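Local coordinates for vestitone reductase (Medicago sativa, PDB 2P4H), which catalyses the stereospecific NADPH-dependent reduction of (3R)-vestitone, the penultimate step in the biosynthesis of the defensive phytoalexin medicarpin, at residues A[5-10]-A[80-85]; A[13-18]-A[193-198]; A[30-35]-A[55-60]; A[103-108]-A[169-174]; A[119-124]-A[183-188]. All coordinates share one frame; numbering follows the deposited sequence.

Contact 1. Residues A[5-10]-A[80-85]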
# COMPACT_ATOMS: atom_id res chain seq x y z
N CYS A 5 -5.64 12.59 8.93
CA CYS A 5 -6.71 12.30 7.97
C CYS A 5 -6.25 11.17 7.06
O CYS A 5 -5.20 11.27 6.42
CB CYS A 5 -7.03 13.54 7.13
SG CYS A 5 -8.38 13.28 5.94
N VAL A 6 -7.04 10.11 7.01
CA VAL A 6 -6.74 8.94 6.19
C VAL A 6 -7.82 8.75 5.12
O VAL A 6 -8.99 8.62 5.45
CB VAL A 6 -6.72 7.65 7.04
CG1 VAL A 6 -6.37 6.45 6.17
CG2 VAL A 6 -5.72 7.78 8.18
N THR A 7 -7.43 8.76 3.85
CA THR A 7 -8.41 8.54 2.79
C THR A 7 -8.50 7.04 2.54
O THR A 7 -7.57 6.29 2.88
CB THR A 7 -8.03 9.24 1.48
OG1 THR A 7 -6.81 8.67 0.97
CG2 THR A 7 -7.85 10.73 1.70
N GLY A 8 -9.61 6.59 1.95
CA GLY A 8 -9.78 5.17 1.68
C GLY A 8 -9.88 4.37 2.96
O GLY A 8 -9.35 3.26 3.06
N GLY A 9 -10.59 4.92 3.94
CA GLY A 9 -10.73 4.28 5.24
C GLY A 9 -11.27 2.86 5.33
O GLY A 9 -10.95 2.14 6.28
N THR A 10 -12.09 2.45 4.36
CA THR A 10 -12.63 1.09 4.41
C THR A 10 -11.82 0.11 3.58
O THR A 10 -12.15 -1.08 3.51
CB THR A 10 -14.10 1.05 3.93
OG1 THR A 10 -14.20 1.59 2.61
CG2 THR A 10 -14.99 1.85 4.88
N HIS A 80 -2.78 9.65 2.29
CA HIS A 80 -3.63 9.46 1.13
C HIS A 80 -3.42 8.06 0.54
O HIS A 80 -2.48 7.83 -0.22
CB HIS A 80 -3.33 10.53 0.08
CG HIS A 80 -4.34 10.59 -1.02
ND1 HIS A 80 -4.12 11.23 -2.22
CD2 HIS A 80 -5.60 10.09 -1.09
CE1 HIS A 80 -5.20 11.12 -2.98
NE2 HIS A 80 -6.11 10.44 -2.31
N THR A 81 -4.31 7.14 0.90
CA THR A 81 -4.23 5.75 0.45
C THR A 81 -5.27 5.39 -0.61
O THR A 81 -5.24 4.29 -1.17
CB THR A 81 -4.43 4.76 1.62
OG1 THR A 81 -5.84 4.58 1.86
CG2 THR A 81 -3.78 5.28 2.89
N ALA A 82 -6.19 6.31 -0.88
CA ALA A 82 -7.26 6.08 -1.85
C ALA A 82 -6.95 6.51 -3.28
O ALA A 82 -6.15 7.41 -3.52
CB ALA A 82 -8.53 6.76 -1.37
N SER A 83 -7.63 5.85 -4.22
CA SER A 83 -7.50 6.14 -5.64
C SER A 83 -8.89 6.06 -6.27
O SER A 83 -9.77 5.37 -5.75
CB SER A 83 -6.57 5.13 -6.32
OG SER A 83 -5.21 5.50 -6.16
N PRO A 84 -9.10 6.76 -7.39
CA PRO A 84 -10.40 6.77 -8.08
C PRO A 84 -10.87 5.38 -8.52
O PRO A 84 -12.04 5.03 -8.34
CB PRO A 84 -10.16 7.71 -9.26
CG PRO A 84 -8.69 7.53 -9.54
CD PRO A 84 -8.11 7.54 -8.15
N ILE A 85 -9.96 4.61 -9.10
CA ILE A 85 -10.29 3.27 -9.57
C ILE A 85 -9.12 2.30 -9.39
O ILE A 85 -8.23 2.21 -10.24
CB ILE A 85 -10.70 3.29 -11.06
CG1 ILE A 85 -9.67 4.09 -11.87
CG2 ILE A 85 -12.09 3.90 -11.21
CD1 ILE A 85 -9.98 4.17 -13.35
O HOH W 1 -7.22 2.11 1.61
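Thr-81 lies across the end of strand 3-7, its hydroxyl over the carbonyl of Thr-7 and its methyl CG2 near Val-6 CG1, 4.3 Å away. Thr-81 OG1 donates a short hydrogen bond of 2.6 Å to Thr-7 O, coming in tilted 33° from the carbonyl plane. With chi1 at 83°, OG1 stands between the backbone N and the carbonyl carbon of its own residue, from where it can serve two partners. The second is a water that donates to Thr-81 OG1 at 2.8 Å and to Gly-8 O, also at 2.8 Å, so that the hydroxyl holds Thr-7 O directly and Gly-8 O through the water. The next loop residue points toward the glycine turn: Ala-82 CB packs on Gly-8 N at 3.5 Å. Gly-8, with a phi of 66° and no side chain, lets Thr-81 and Ala-82 come this close. The segments lie at and just beyond the C-terminal ends of neighbouring parallel strands 3-7 and 77-80 of a Rossmann fold, and Gly-8, Gly-9 and Thr-10 belong to the glycine-rich turn predicted to bind NADP(+). Thr-81 also touches Thr-123 of strand 119-125. The chemistry implies that two successive carbonyls of the turn, Thr-7 O and Gly-8 O, are satisfied by one direct bond and one water-mediated link to the same hydroxyl.

Contact 2. Residues A[13-18]-A[193-198]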
# COMPACT_ATOMS: atom_id res chain seq x y z
N LEU A 13 -5.59 -1.38 3.24
CA LEU A 13 -4.52 -0.60 3.86
C LEU A 13 -5.06 0.53 4.73
O LEU A 13 -4.60 0.72 5.87
CB LEU A 13 -3.59 -0.03 2.79
CG LEU A 13 -2.41 0.76 3.35
CD1 LEU A 13 -1.57 -0.14 4.26
CD2 LEU A 13 -1.57 1.31 2.22
N GLY A 14 -6.02 1.28 4.21
CA GLY A 14 -6.58 2.39 4.97
C GLY A 14 -7.14 1.98 6.31
O GLY A 14 -6.87 2.63 7.33
N SER A 15 -7.92 0.90 6.34
CA SER A 15 -8.51 0.47 7.60
C SER A 15 -7.45 -0.02 8.58
O SER A 15 -7.57 0.21 9.78
CB SER A 15 -9.58 -0.62 7.36
OG SER A 15 -9.05 -1.77 6.74
N TRP A 16 -6.41 -0.68 8.08
CA TRP A 16 -5.36 -1.14 8.99
C TRP A 16 -4.62 0.05 9.57
O TRP A 16 -4.26 0.06 10.75
CB TRP A 16 -4.38 -2.08 8.28
CG TRP A 16 -3.48 -2.74 9.29
CD1 TRP A 16 -2.25 -2.32 9.69
CD2 TRP A 16 -3.83 -3.85 10.12
NE1 TRP A 16 -1.80 -3.11 10.74
CE2 TRP A 16 -2.76 -4.05 11.02
CE3 TRP A 16 -4.94 -4.70 10.19
CZ2 TRP A 16 -2.77 -5.07 11.98
CZ3 TRP A 16 -4.96 -5.70 11.15
CH2 TRP A 16 -3.88 -5.88 12.03
N ILE A 17 -4.39 1.07 8.74
CA ILE A 17 -3.70 2.26 9.20
C ILE A 17 -4.54 2.99 10.26
O ILE A 17 -4.00 3.53 11.22
CB ILE A 17 -3.37 3.20 8.01
CG1 ILE A 17 -2.18 2.61 7.24
CG2 ILE A 17 -3.06 4.61 8.50
CD1 ILE A 17 -1.76 3.42 6.02
N ILE A 18 -5.86 3.00 10.09
CA ILE A 18 -6.73 3.64 11.08
C ILE A 18 -6.60 2.89 12.40
O ILE A 18 -6.48 3.49 13.47
CB ILE A 18 -8.21 3.64 10.62
CG1 ILE A 18 -8.38 4.64 9.46
CG2 ILE A 18 -9.13 3.99 11.78
CD1 ILE A 18 -9.77 4.69 8.89
N ARG A 193 -2.59 -9.48 8.64
CA ARG A 193 -3.97 -9.61 9.09
C ARG A 193 -4.72 -8.45 8.44
O ARG A 193 -4.11 -7.52 7.93
CB ARG A 193 -4.09 -9.49 10.61
CG ARG A 193 -3.44 -10.60 11.41
CD ARG A 193 -3.81 -10.46 12.88
NE ARG A 193 -5.26 -10.52 13.07
CZ ARG A 193 -5.96 -11.65 13.15
NH1 ARG A 193 -5.35 -12.83 13.07
NH2 ARG A 193 -7.28 -11.60 13.28
N PHE A 194 -6.05 -8.51 8.47
CA PHE A 194 -6.86 -7.44 7.90
C PHE A 194 -8.20 -7.36 8.62
O PHE A 194 -8.66 -8.35 9.20
CB PHE A 194 -7.07 -7.67 6.39
CG PHE A 194 -7.64 -9.02 6.04
CD1 PHE A 194 -9.02 -9.21 5.91
CD2 PHE A 194 -6.80 -10.11 5.82
CE1 PHE A 194 -9.54 -10.46 5.56
CE2 PHE A 194 -7.31 -11.36 5.47
CZ PHE A 194 -8.68 -11.53 5.34
N VAL A 195 -8.80 -6.18 8.61
CA VAL A 195 -10.09 -5.99 9.26
C VAL A 195 -11.20 -5.65 8.27
O VAL A 195 -12.37 -5.59 8.65
CB VAL A 195 -10.04 -4.88 10.35
CG1 VAL A 195 -9.10 -5.30 11.48
CG2 VAL A 195 -9.59 -3.56 9.74
N CYS A 196 -10.83 -5.43 7.01
CA CYS A 196 -11.82 -5.11 5.98
C CYS A 196 -12.72 -6.31 5.68
O CYS A 196 -12.34 -7.46 5.90
CB CYS A 196 -11.12 -4.61 4.71
SG CYS A 196 -9.79 -5.67 4.11
N PRO A 197 -13.94 -6.05 5.17
CA PRO A 197 -14.93 -7.08 4.84
C PRO A 197 -14.64 -8.09 3.73
O PRO A 197 -15.30 -9.12 3.66
CB PRO A 197 -16.19 -6.26 4.57
CG PRO A 197 -15.64 -5.00 3.98
CD PRO A 197 -14.47 -4.70 4.90
N LYS A 198 -13.67 -7.81 2.87
CA LYS A 198 -13.34 -8.73 1.79
C LYS A 198 -11.87 -9.13 1.82
O LYS A 198 -11.03 -8.39 2.34
CB LYS A 198 -13.66 -8.10 0.43
CG LYS A 198 -15.13 -7.80 0.20
CD LYS A 198 -15.35 -7.21 -1.18
CE LYS A 198 -16.82 -6.93 -1.43
NZ LYS A 198 -17.05 -6.35 -2.78
O HOH W 2 -7.58 -4.00 7.06
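Ser-15 and Val-195 are linked through a water, the polar part of this contact between helix 12-23 and the loop after strand 189-191. The water donates to Ser-15 OG at 2.7 Å and accepts from Val-195 N at 2.9 Å. Ser-15 OG is also hydrogen-bonded to Gly-11 O, four residues back and just ahead of the helix, so the hydroxyl is gripped from its own chain as well as by the water. In van der Waals contact beside it, Val-195 points at the helix and sets CG2 3.5 Å from Ser-15 OG. The apolar contact is made by its other methyl, CG1, which turns to Trp-16 CZ3 at 4.2 Å. Trp-16 has the largest share of any residue in the contact. Its CG lies anti to the backbone N (chi1 -169°), and the six-membered ring reaches the loop with CE3, CZ3 and CH2. Arg-193 O stands above the indole plane, displaced toward the rim and 3.7 Å from Trp-16 CE3; it is buried with no polar partner in the model. Arg-193 CB meets Trp-16 CH2 at 3.9 Å, and the guanidinium, turned 53° from the indole, runs on to a salt bridge with Glu-318. An alanine in place of Trp-16 would probably leave a gap beside Arg-193 CB and Val-195 CG1 and deprive Asp-228 of its indole N-H. Helix 12-23 is thus flanked by helix 227-239 at Trp-16 and helix 43-46 at Ser-15, with helix 305-319 behind Arg-193 and Phe-194.

Contact 3. Residues A[30-35]-A[55-60]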
# COMPACT_ATOMS: atom_id res chain seq x y z
N THR A 30 -11.48 10.35 8.56
CA THR A 30 -11.37 9.50 7.39
C THR A 30 -12.46 9.74 6.36
O THR A 30 -13.57 10.17 6.70
CB THR A 30 -11.38 7.99 7.80
OG1 THR A 30 -11.05 7.18 6.66
CG2 THR A 30 -12.75 7.58 8.31
N THR A 31 -12.11 9.50 5.11
CA THR A 31 -13.03 9.61 3.99
C THR A 31 -13.02 8.21 3.39
O THR A 31 -11.98 7.54 3.39
CB THR A 31 -12.56 10.66 2.95
OG1 THR A 31 -11.28 10.31 2.43
CG2 THR A 31 -12.48 12.04 3.59
N ILE A 32 -14.17 7.74 2.92
CA ILE A 32 -14.26 6.39 2.38
C ILE A 32 -14.94 6.32 1.02
O ILE A 32 -15.63 7.25 0.59
CB ILE A 32 -15.02 5.47 3.35
CG1 ILE A 32 -16.48 5.92 3.49
CG2 ILE A 32 -14.35 5.49 4.72
CD1 ILE A 32 -17.32 5.06 4.40
N ARG A 33 -14.75 5.19 0.35
CA ARG A 33 -15.33 4.95 -0.97
C ARG A 33 -16.68 4.26 -0.81
O ARG A 33 -16.77 3.19 -0.20
CB ARG A 33 -14.40 4.07 -1.81
CG ARG A 33 -14.94 3.74 -3.19
CD ARG A 33 -14.01 2.78 -3.93
NE ARG A 33 -13.92 1.48 -3.27
CZ ARG A 33 -14.94 0.64 -3.13
NH1 ARG A 33 -16.14 0.95 -3.62
NH2 ARG A 33 -14.76 -0.52 -2.51
N ALA A 34 -17.72 4.87 -1.36
CA ALA A 34 -19.06 4.30 -1.28
C ALA A 34 -19.12 2.98 -2.04
O ALA A 34 -18.43 2.80 -3.05
CB ALA A 34 -20.08 5.28 -1.85
N ASP A 35 -19.95 2.06 -1.56
CA ASP A 35 -20.10 0.76 -2.19
C ASP A 35 -21.53 0.57 -2.68
O ASP A 35 -22.45 1.23 -2.20
CB ASP A 35 -19.74 -0.35 -1.20
CG ASP A 35 -19.73 -1.73 -1.84
OD1 ASP A 35 -19.52 -2.72 -1.12
OD2 ASP A 35 -19.94 -1.81 -3.07
N LEU A 55 -12.46 8.58 16.23
CA LEU A 55 -12.62 8.37 14.80
C LEU A 55 -13.81 9.17 14.26
O LEU A 55 -14.92 9.05 14.77
CB LEU A 55 -12.81 6.89 14.48
CG LEU A 55 -13.06 6.55 13.00
CD1 LEU A 55 -11.86 6.99 12.16
CD2 LEU A 55 -13.30 5.06 12.85
N HIS A 56 -13.56 9.96 13.22
CA HIS A 56 -14.60 10.79 12.63
C HIS A 56 -14.65 10.60 11.11
O HIS A 56 -13.61 10.53 10.45
CB HIS A 56 -14.33 12.26 12.95
CG HIS A 56 -14.12 12.53 14.41
ND1 HIS A 56 -15.15 12.47 15.32
CD2 HIS A 56 -13.01 12.82 15.11
CE1 HIS A 56 -14.67 12.71 16.53
NE2 HIS A 56 -13.37 12.93 16.43
N PHE A 57 -15.86 10.52 10.57
CA PHE A 57 -16.06 10.34 9.13
C PHE A 57 -16.46 11.63 8.42
O PHE A 57 -17.18 12.47 8.98
CB PHE A 57 -17.11 9.27 8.86
CG PHE A 57 -16.72 7.90 9.33
CD1 PHE A 57 -16.79 7.56 10.68
CD2 PHE A 57 -16.28 6.95 8.42
CE1 PHE A 57 -16.42 6.28 11.11
CE2 PHE A 57 -15.91 5.67 8.84
CZ PHE A 57 -15.98 5.34 10.19
N PHE A 58 -15.99 11.78 7.18
CA PHE A 58 -16.27 12.96 6.38
C PHE A 58 -16.61 12.60 4.94
O PHE A 58 -16.01 11.70 4.36
CB PHE A 58 -15.05 13.88 6.36
CG PHE A 58 -14.72 14.48 7.69
CD1 PHE A 58 -15.20 15.74 8.04
CD2 PHE A 58 -13.94 13.78 8.61
CE1 PHE A 58 -14.91 16.29 9.28
CE2 PHE A 58 -13.64 14.33 9.85
CZ PHE A 58 -14.13 15.58 10.19
N ASN A 59 -17.58 13.30 4.36
CA ASN A 59 -17.93 13.08 2.97
C ASN A 59 -16.91 13.87 2.16
O ASN A 59 -16.44 14.92 2.60
CB ASN A 59 -19.33 13.62 2.66
CG ASN A 59 -20.43 12.71 3.16
OD1 ASN A 59 -20.44 11.52 2.87
ND2 ASN A 59 -21.37 13.28 3.90
N ALA A 60 -16.56 13.36 0.99
CA ALA A 60 -15.61 14.03 0.12
C ALA A 60 -15.58 13.35 -1.23
O ALA A 60 -16.05 12.21 -1.38
CB ALA A 60 -14.21 14.00 0.74
O HOH W 3 -16.52 9.43 3.04
O HOH W 4 -14.25 9.94 -0.61
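Thr-30 pairs in parallel with Phe-57, its N-H donating to His-56 O at 2.9 Å and its O receiving Phe-58 N at 2.9 Å. The pairing joins strand 27-31 to strand 55-57, the outermost strand on this side of the parallel Rossmann sheet. Side chains of Thr-30 and Phe-57 lie side by side on one sheet face, pointing the same way. Thr-30 CG2 sits over the Phe-57 ring, 4.0 Å from its centroid and 29° off the normal, a CH-pi contact. The methyl is put there by the threonine torsion: OG1 is anti to the backbone N (chi1 -170°) and bonds to Val-6 O in the next strand, leaving CG2 for the aromatic neighbour. Leu-55 CD1 touches the same methyl at 4.0 Å, and Ile-32 CG2 comes to the ring edge at 4.4 Å from Phe-57 CE2. On the other face of the sheet, Thr-31 CG2 packs on Ala-60 CB at 3.9 Å, with Ala-71 of helix 69-72 against Thr-31 and Phe-58. Beyond the paired residues, toward Arg-33, which is predicted to bind NADP(+), waters replace direct bonds. One is shared between Ile-32 O and Ala-60 O. The other carries the ladder one step further, accepting from Ile-32 N at 2.9 Å and donating to Phe-58 O at 2.7 Å.

Contact 4. Residues A[103-108]-A[169-174]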
# COMPACT_ATOMS: atom_id res chain seq x y z
N GLY A 103 -7.61 12.65 -8.82
CA GLY A 103 -7.83 11.86 -7.62
C GLY A 103 -6.61 11.83 -6.71
O GLY A 103 -6.73 11.78 -5.48
N ALA A 104 -5.43 11.84 -7.31
CA ALA A 104 -4.20 11.82 -6.54
C ALA A 104 -3.96 13.19 -5.91
O ALA A 104 -3.50 13.28 -4.77
CB ALA A 104 -3.03 11.46 -7.44
N LEU A 105 -4.30 14.25 -6.65
CA LEU A 105 -4.07 15.61 -6.19
C LEU A 105 -5.16 16.31 -5.39
O LEU A 105 -4.87 17.30 -4.72
CB LEU A 105 -3.71 16.51 -7.38
CG LEU A 105 -2.47 16.14 -8.19
CD1 LEU A 105 -2.28 17.16 -9.30
CD2 LEU A 105 -1.24 16.10 -7.29
N GLY A 106 -6.39 15.82 -5.46
CA GLY A 106 -7.49 16.46 -4.75
C GLY A 106 -7.21 16.89 -3.32
O GLY A 106 -7.23 18.09 -2.99
N ILE A 107 -6.94 15.92 -2.46
CA ILE A 107 -6.67 16.23 -1.07
C ILE A 107 -5.32 16.94 -0.88
O ILE A 107 -5.13 17.67 0.10
CB ILE A 107 -6.79 14.96 -0.20
CG1 ILE A 107 -6.68 15.32 1.28
CG2 ILE A 107 -5.74 13.93 -0.63
CD1 ILE A 107 -7.02 14.19 2.22
N LEU A 108 -4.39 16.74 -1.80
CA LEU A 108 -3.10 17.41 -1.70
C LEU A 108 -3.29 18.91 -1.97
O LEU A 108 -2.69 19.76 -1.30
CB LEU A 108 -2.10 16.82 -2.70
CG LEU A 108 -0.68 17.40 -2.72
CD1 LEU A 108 -0.03 17.26 -1.35
CD2 LEU A 108 0.14 16.68 -3.78
N LYS A 169 3.88 10.63 -9.87
CA LYS A 169 4.65 11.72 -10.45
C LYS A 169 3.95 13.05 -10.21
O LYS A 169 4.59 14.05 -9.87
CB LYS A 169 4.85 11.51 -11.96
CG LYS A 169 5.83 10.41 -12.30
CD LYS A 169 6.16 10.40 -13.78
CE LYS A 169 7.26 9.40 -14.09
NZ LYS A 169 7.66 9.46 -15.53
N ALA A 170 2.63 13.07 -10.36
CA ALA A 170 1.87 14.29 -10.16
C ALA A 170 1.97 14.77 -8.71
O ALA A 170 2.12 15.97 -8.45
CB ALA A 170 0.41 14.07 -10.54
N VAL A 171 1.89 13.83 -7.78
CA VAL A 171 1.98 14.16 -6.36
C VAL A 171 3.34 14.76 -6.01
O VAL A 171 3.42 15.79 -5.33
CB VAL A 171 1.72 12.90 -5.49
CG1 VAL A 171 2.11 13.16 -4.04
CG2 VAL A 171 0.25 12.52 -5.57
N LEU A 172 4.41 14.13 -6.46
CA LEU A 172 5.75 14.63 -6.18
C LEU A 172 5.97 16.02 -6.77
O LEU A 172 6.51 16.91 -6.11
CB LEU A 172 6.80 13.65 -6.72
CG LEU A 172 6.86 12.30 -6.00
CD1 LEU A 172 7.61 11.30 -6.86
CD2 LEU A 172 7.53 12.47 -4.64
N GLU A 173 5.53 16.21 -8.01
CA GLU A 173 5.70 17.50 -8.67
C GLU A 173 4.90 18.60 -7.99
O GLU A 173 5.43 19.68 -7.72
CB GLU A 173 5.28 17.40 -10.13
CG GLU A 173 5.51 18.68 -10.92
CD GLU A 173 6.95 19.14 -10.88
OE1 GLU A 173 7.84 18.35 -11.26
OE2 GLU A 173 7.20 20.30 -10.48
N PHE A 174 3.63 18.33 -7.70
CA PHE A 174 2.79 19.32 -7.05
C PHE A 174 3.34 19.68 -5.68
O PHE A 174 3.40 20.85 -5.31
CB PHE A 174 1.36 18.80 -6.90
CG PHE A 174 0.39 19.84 -6.39
CD1 PHE A 174 -0.28 20.68 -7.28
CD2 PHE A 174 0.19 20.00 -5.03
CE1 PHE A 174 -1.15 21.66 -6.81
CE2 PHE A 174 -0.68 20.98 -4.54
CZ PHE A 174 -1.35 21.81 -5.44
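Two helices on one face of the Rossmann sheet, 95-111 and 158-177, pack here through Leu-105 and Leu-108 on the first and Val-171 and Phe-174 on the second. The short segments run in the same general direction, their axes crossing at -31° and 9.2 Å apart at closest, and no hydrogen bond joins them. Leu-108 and Phe-174 slide past each other in opposite directions, each with CG anti to its backbone N (chi1 -173° for the phenylalanine). The closest approach is Leu-108 CD2 to Phe-174 CD2 at 3.5 Å, the methyl meeting the ring obliquely, while the same CD2 also reaches Val-171 CG1 at 4.0 Å. Leu-105 CD2 comes in on the same side of the Phe-174 ring. It rests against Phe-174 CB at 3.8 Å and against the backbone at Ala-170 O, 3.6 Å away. Thus both leucines line one side of the aromatic side chain, and Val-112 touches it from beyond the segment. An alanine at Phe-174 would probably open a gap beside Leu-108 CD2, leaving that methyl without its ring, although Leu-105 would keep its contact with CB. Beneath, the layer meets the sheet: Phe-120 touches Leu-108, and Tyr-122 touches both Ala-104 and Val-171. Segment 103-108 is kinked where the N atoms of Ile-107 and Leu-108 lack a bond to the preceding turn. At its other end, Ala-104 points to the partner helix, and its CB meets Val-171 CG2 at 3.9 Å.

Contact 5. Residues A[119-124]-A[183-188]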
# COMPACT_ATOMS: atom_id res chain seq x y z
N ARG A 119 3.22 16.51 7.41
CA ARG A 119 3.61 15.54 6.39
C ARG A 119 2.40 14.97 5.65
O ARG A 119 1.38 14.66 6.26
CB ARG A 119 4.40 14.37 7.00
CG ARG A 119 5.08 13.50 5.94
CD ARG A 119 6.45 14.04 5.53
NE ARG A 119 7.50 13.50 6.39
CZ ARG A 119 8.80 13.64 6.19
NH1 ARG A 119 9.26 14.32 5.15
NH2 ARG A 119 9.66 13.06 7.02
N PHE A 120 2.54 14.87 4.34
CA PHE A 120 1.52 14.30 3.46
C PHE A 120 2.16 13.03 2.92
O PHE A 120 3.20 13.09 2.26
CB PHE A 120 1.20 15.27 2.31
CG PHE A 120 0.14 14.78 1.37
CD1 PHE A 120 0.43 13.82 0.41
CD2 PHE A 120 -1.16 15.29 1.44
CE1 PHE A 120 -0.56 13.36 -0.47
CE2 PHE A 120 -2.15 14.84 0.57
CZ PHE A 120 -1.85 13.88 -0.38
N ILE A 121 1.56 11.89 3.22
CA ILE A 121 2.12 10.62 2.77
C ILE A 121 1.20 9.96 1.76
O ILE A 121 0.04 9.65 2.04
CB ILE A 121 2.36 9.66 3.96
CG1 ILE A 121 3.25 10.36 4.99
CG2 ILE A 121 3.04 8.39 3.48
CD1 ILE A 121 3.64 9.49 6.18
N TYR A 122 1.74 9.76 0.56
CA TYR A 122 1.00 9.16 -0.54
C TYR A 122 1.39 7.71 -0.75
O TYR A 122 2.57 7.38 -0.82
CB TYR A 122 1.27 9.93 -1.83
CG TYR A 122 0.47 9.43 -3.00
CD1 TYR A 122 -0.91 9.64 -3.06
CD2 TYR A 122 1.07 8.71 -4.03
CE1 TYR A 122 -1.67 9.15 -4.11
CE2 TYR A 122 0.31 8.21 -5.09
CZ TYR A 122 -1.07 8.43 -5.12
OH TYR A 122 -1.84 7.94 -6.14
N THR A 123 0.38 6.85 -0.85
CA THR A 123 0.59 5.43 -1.07
C THR A 123 0.82 5.14 -2.55
O THR A 123 -0.08 5.36 -3.36
CB THR A 123 -0.64 4.62 -0.60
OG1 THR A 123 -0.74 4.68 0.82
CG2 THR A 123 -0.54 3.17 -1.05
N SER A 124 2.01 4.69 -2.91
CA SER A 124 2.28 4.34 -4.30
C SER A 124 2.38 2.82 -4.42
O SER A 124 2.00 2.10 -3.50
CB SER A 124 3.55 5.01 -4.83
OG SER A 124 3.58 4.89 -6.25
N VAL A 183 5.85 12.69 1.06
CA VAL A 183 6.60 11.44 1.07
C VAL A 183 5.71 10.47 0.31
O VAL A 183 4.49 10.48 0.48
CB VAL A 183 6.84 10.88 2.49
CG1 VAL A 183 7.15 9.39 2.42
CG2 VAL A 183 7.99 11.61 3.14
N THR A 184 6.31 9.65 -0.54
CA THR A 184 5.55 8.64 -1.25
C THR A 184 6.17 7.31 -0.86
O THR A 184 7.39 7.19 -0.72
CB THR A 184 5.60 8.81 -2.79
OG1 THR A 184 6.95 8.67 -3.26
CG2 THR A 184 5.06 10.16 -3.20
N LEU A 185 5.32 6.31 -0.63
CA LEU A 185 5.79 4.99 -0.26
C LEU A 185 5.50 4.02 -1.39
O LEU A 185 4.35 3.81 -1.77
CB LEU A 185 5.09 4.51 1.02
CG LEU A 185 5.57 5.14 2.34
CD1 LEU A 185 4.59 4.83 3.45
CD2 LEU A 185 6.96 4.61 2.68
N ILE A 186 6.56 3.45 -1.95
CA ILE A 186 6.43 2.51 -3.05
C ILE A 186 6.20 1.14 -2.40
O ILE A 186 7.12 0.53 -1.86
CB ILE A 186 7.70 2.51 -3.91
CG1 ILE A 186 7.98 3.95 -4.39
CG2 ILE A 186 7.52 1.58 -5.10
CD1 ILE A 186 9.36 4.14 -5.02
N LEU A 187 4.95 0.68 -2.46
CA LEU A 187 4.56 -0.57 -1.81
C LEU A 187 4.41 -1.77 -2.73
O LEU A 187 3.80 -1.70 -3.79
CB LEU A 187 3.25 -0.35 -1.05
CG LEU A 187 3.28 0.79 -0.02
CD1 LEU A 187 1.88 1.04 0.52
CD2 LEU A 187 4.23 0.43 1.11
N PRO A 188 4.97 -2.92 -2.31
CA PRO A 188 4.92 -4.18 -3.05
C PRO A 188 3.64 -4.91 -2.63
O PRO A 188 2.63 -4.27 -2.33
CB PRO A 188 6.18 -4.89 -2.57
CG PRO A 188 6.18 -4.53 -1.11
CD PRO A 188 5.80 -3.05 -1.09
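Ser-124 N gives Leu-185 O the shortest bond of the ladder, 2.7 Å, followed by Tyr-122 N to Val-183 O at 2.8 Å. Val-183 N returns a bond of 2.9 Å to Phe-120 O, and Leu-185 N one of 3.0 Å to Tyr-122 O; at the far end, Leu-187 N to Ser-124 O is weak. This parallel ladder joins strands 119-125 and 182-187, the two ends of a beta-alpha-beta crossover through helix 158-177. On the helix side, Ser-124 OG and Thr-184 OG1 bond different carboxylate oxygens of Glu-168, OE1 and OE2 respectively. On the opposite face, Arg-119, bent at chi2 (86°) and chi3, lays one face of its guanidinium over Val-183 CG2, 3.6 Å from NH1. Its polar end is held by a salt bridge from NH1 to Asp-181 and by hydrogen bonds from NE and NH2 to the carbonyls of Leu-237 and Val-242. Further along this face, Ile-121 CG2 meets Leu-185 CD1 at 3.9 Å, and the Thr-123 and Leu-187 side chains cross at about a right angle, CG2 to CD1 3.6 Å. With a carboxylate and two carbonyls around it, the buried Arg-119 would probably be stabilised in its charged form.

Overall arrangement
Contacts 3, 1 and 5 follow one another across the seven-stranded sheet. Gly-9 N to Thr-31 O, 3.0 Å, is a probable hydrogen bond from contact 1 to contact 3, and His-80 N to Ile-121 O, 2.8 Å, another to contact 5. Contacts 2 and 4 lie on opposite sheet faces, their centres about 24 Å apart and nearest atoms about 12 Å. Contact 2 continues the glycine turn of contact 1 and meets contact 5 at Leu-13 CD2 to Thr-123 OG1, 3.7 Å. Predicted NADP(+)-binding residues lie in contacts 1, 2 and 3; Tyr-160, assigned to NADP(+) by similarity, has its side chain about 7 Å from that of Thr-123 and about 12 Å from that of Ala-104.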